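PDB 3CZ5: Two-component response regulator, LuxR family from Aurantimonas sp., which probably acts as a two-component response regulator that binds DNA to control transcription, this chain holding mainly its phosphoacceptor receiver domain. Local coordinates for residues Met9-His14 and Ala35-Ala40. Sequence-based numbering, arbitrary orientation.
Sequences MLVDDH and AEAADA. With PO4 (phosphate ion), chain F.
Ala37 O takes the amide hydrogen of Asp12, with Asp12 N 3.0 Å from Ala37 O, and also a CA-H contact from Val11. The N-H of Asp12, just past the end of its strand, comes in tilted 26° from the carbonyl plane. Two more backbone bonds lie within the paired strands. Ala37 N donates to Leu10 O almost straight, at 177°, and Leu10 N reaches Ala35 O at 3.1 Å. The two strands run parallel, pairing Met9 with Ala35, Leu10 with Glu36 and Val11 with Ala37.

On the face of Met9 and Val11 the contact is apolar. Met9 CG is anti to the backbone N (chi1 177°), and the extended chain carries CE alongside the neighbouring strand. There Met9 CE lies 3.9 Å from Ala37 CB and 4.2 Å from Ala35 CB. Val11 CG2 also meets Ala37 CB, at 3.9 Å. Helix 40-48 packs on this face through Leu46 and Ala43. On the other face lie Leu10 and Glu36, next to helix 15-25. Glu36 OE1 forms a salt bridge with Arg18, which also donates to Asp12 O.

Beyond the strand ends the contact continues into the loops, where Asp13 CB sits 3.4 Å from Ala38 O. Asp39 OD1 caps Glu42 N at the start of helix 40-48. Asp12 and Asp13 each bring OD1 close to Asp58, the predicted phosphorylation site; this cluster probably forms the acidic phosphoacceptor pocket, as in other receiver domains. Strand 6-11, helix 15-25 and strand 31-37 make up the first beta-alpha-beta unit of this CheY-like fold.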
ATOM      1  N   MET A   9       7.736  -3.508  -3.849  1.00 22.05           N
ATOM      2  CA  MET A   9       7.053  -3.521  -5.123  1.00 19.64           C
ATOM      3  C   MET A   9       6.024  -2.368  -5.195  1.00 22.64           C
ATOM      4  O   MET A   9       5.313  -2.125  -4.189  1.00 25.29           O
ATOM      5  CB  MET A   9       6.308  -4.817  -5.228  1.00 16.33           C
ATOM      6  CG  MET A   9       5.444  -4.977  -6.540  1.00 15.40           C
ATOM      7  SD  MET A   9       4.928  -6.736  -6.725  1.00 12.25           S
ATOM      8  CE  MET A   9       4.812  -6.672  -8.454  1.00 16.91           C
ATOM      9  N   LEU A  10       5.963  -1.655  -6.327  1.00 20.52           N
ATOM     10  CA  LEU A  10       5.009  -0.603  -6.539  1.00 21.01           C
ATOM     11  C   LEU A  10       4.048  -1.000  -7.611  1.00 21.89           C
ATOM     12  O   LEU A  10       4.446  -1.382  -8.718  1.00 21.39           O
ATOM     13  CB  LEU A  10       5.650   0.678  -7.081  1.00 21.89           C
ATOM     14  CG  LEU A  10       5.916   1.827  -6.139  1.00 34.45           C
ATOM     15  CD1 LEU A  10       6.729   1.115  -5.113  1.00 22.07           C
ATOM     16  CD2 LEU A  10       6.727   2.819  -6.847  1.00 19.85           C
ATOM     17  N   VAL A  11       2.769  -0.816  -7.333  1.00 22.28           N
ATOM     18  CA  VAL A  11       1.772  -1.192  -8.292  1.00 21.82           C
ATOM     19  C   VAL A  11       0.970   0.058  -8.396  1.00 21.74           C
ATOM     20  O   VAL A  11       0.345   0.423  -7.447  1.00 22.59           O
ATOM     21  CB  VAL A  11       0.911  -2.291  -7.670  1.00 22.62           C
ATOM     22  CG1 VAL A  11      -0.255  -2.683  -8.540  1.00  2.03           C
ATOM     23  CG2 VAL A  11       1.779  -3.501  -7.324  1.00  3.85           C
ATOM     24  N   ASP A  12       1.050   0.716  -9.533  1.00 21.66           N
ATOM     25  CA  ASP A  12       0.369   1.941  -9.870  1.00 22.85           C
ATOM     26  C   ASP A  12       0.269   1.928 -11.409  1.00 22.79           C
ATOM     27  O   ASP A  12       1.191   1.514 -12.090  1.00 24.56           O
ATOM     28  CB  ASP A  12       1.287   3.053  -9.481  1.00 25.66           C
ATOM     29  CG  ASP A  12       0.602   4.347  -9.385  1.00 43.03           C
ATOM     30  OD1 ASP A  12      -0.544   4.428  -9.835  1.00 28.58           O
ATOM     31  OD2 ASP A  12       1.190   5.287  -8.813  1.00 29.32           O
ATOM     32  N   ASP A  13      -0.837   2.336 -11.980  1.00 22.27           N
ATOM     33  CA  ASP A  13      -0.949   2.447 -13.445  1.00 22.99           C
ATOM     34  C   ASP A  13      -0.543   3.840 -13.914  1.00 22.36           C
ATOM     35  O   ASP A  13      -0.772   4.179 -15.023  1.00 20.76           O
ATOM     36  CB  ASP A  13      -2.413   2.212 -13.857  1.00 24.30           C
ATOM     37  CG  ASP A  13      -3.415   2.957 -12.934  1.00 50.75           C
ATOM     38  OD1 ASP A  13      -3.337   2.889 -11.669  1.00 23.35           O
ATOM     39  OD2 ASP A  13      -4.284   3.652 -13.501  1.00 26.54           O
ATOM     40  N   HIS A  14       0.009   4.654 -13.024  1.00 23.25           N
ATOM     41  CA  HIS A  14       0.418   5.981 -13.374  1.00 24.04           C
ATOM     42  C   HIS A  14       1.972   6.058 -13.477  1.00 23.64           C
ATOM     43  O   HIS A  14       2.735   6.473 -12.571  1.00 25.39           O
ATOM     44  CB  HIS A  14      -0.233   6.984 -12.390  1.00 25.01           C
ATOM     45  CG  HIS A  14      -1.696   7.220 -12.678  1.00 25.81           C
ATOM     46  ND1 HIS A  14      -2.148   8.217 -13.522  1.00 24.57           N
ATOM     47  CD2 HIS A  14      -2.803   6.633 -12.163  1.00 24.72           C
ATOM     48  CE1 HIS A  14      -3.462   8.217 -13.523  1.00 24.11           C
ATOM     49  NE2 HIS A  14      -3.881   7.272 -12.703  1.00 22.85           N
ATOM     50  N   ALA A  35      10.421  -4.072  -8.028  1.00 22.49           N
ATOM     51  CA  ALA A  35       9.577  -4.450  -9.170  1.00 21.29           C
ATOM     52  C   ALA A  35       8.554  -3.324  -9.257  1.00 21.43           C
ATOM     53  O   ALA A  35       8.092  -2.884  -8.196  1.00 21.18           O
ATOM     54  CB  ALA A  35       8.866  -5.707  -8.884  1.00 20.14           C
ATOM     55  N   GLU A  36       8.236  -2.855 -10.481  1.00 20.27           N
ATOM     56  CA  GLU A  36       7.115  -1.958 -10.707  1.00 19.80           C
ATOM     57  C   GLU A  36       5.962  -2.599 -11.543  1.00 21.36           C
ATOM     58  O   GLU A  36       6.172  -3.128 -12.660  1.00 22.44           O
ATOM     59  CB  GLU A  36       7.614  -0.712 -11.370  1.00 18.63           C
ATOM     60  CG  GLU A  36       8.351   0.141 -10.473  1.00 47.29           C
ATOM     61  CD  GLU A  36       8.663   1.419 -11.160  1.00 21.37           C
ATOM     62  OE1 GLU A  36       8.488   1.418 -12.404  1.00 47.91           O
ATOM     63  OE2 GLU A  36       9.082   2.394 -10.488  1.00 47.52           O
ATOM     64  N   ALA A  37       4.742  -2.563 -11.020  1.00 21.51           N
ATOM     65  CA  ALA A  37       3.589  -3.193 -11.724  1.00 21.16           C
ATOM     66  C   ALA A  37       2.526  -2.177 -12.098  1.00 20.40           C
ATOM     67  O   ALA A  37       2.410  -1.129 -11.490  1.00 19.86           O
ATOM     68  CB  ALA A  37       2.975  -4.320 -10.893  1.00 21.13           C
ATOM     69  N   ALA A  38       1.736  -2.474 -13.111  1.00 20.92           N
ATOM     70  CA  ALA A  38       0.778  -1.469 -13.589  1.00 19.72           C
ATOM     71  C   ALA A  38      -0.640  -1.879 -13.416  1.00 19.13           C
ATOM     72  O   ALA A  38      -1.483  -1.097 -13.797  1.00 20.96           O
ATOM     73  CB  ALA A  38       0.999  -1.238 -15.041  1.00 20.04           C
ATOM     74  N   ASP A  39      -0.908  -3.126 -12.997  1.00 17.71           N
ATOM     75  CA  ASP A  39      -2.249  -3.599 -12.640  1.00 17.64           C
ATOM     76  C   ASP A  39      -2.146  -4.806 -11.756  1.00 18.20           C
ATOM     77  O   ASP A  39      -1.055  -5.277 -11.458  1.00 17.22           O
ATOM     78  CB  ASP A  39      -2.967  -4.061 -13.873  1.00 17.92           C
ATOM     79  CG  ASP A  39      -2.128  -5.059 -14.671  1.00 26.22           C
ATOM     80  OD1 ASP A  39      -1.674  -6.096 -14.116  1.00 18.16           O
ATOM     81  OD2 ASP A  39      -1.951  -4.815 -15.875  1.00 19.26           O
ATOM     82  N   ALA A  40      -3.297  -5.365 -11.401  1.00 19.26           N
ATOM     83  CA  ALA A  40      -3.333  -6.436 -10.417  1.00 19.87           C
ATOM     84  C   ALA A  40      -2.653  -7.688 -10.905  1.00 22.20           C
ATOM     85  O   ALA A  40      -1.991  -8.391 -10.116  1.00 22.25           O
ATOM     86  CB  ALA A  40      -4.758  -6.746 -10.028  1.00 18.57           C
TER
HETATM   87  P   PO4 F 202       1.044   9.790 -15.555  1.00  2.00           P
HETATM   88  O1  PO4 F 202      -0.363  10.210 -15.865  1.00 11.20           O
HETATM   89  O2  PO4 F 202       1.757  10.667 -14.581  1.00 10.01           O
HETATM   90  O3  PO4 F 202       0.616   8.592 -14.738  1.00 10.27           O
HETATM   91  O4  PO4 F 202       1.759   9.499 -16.839  1.00  9.60           O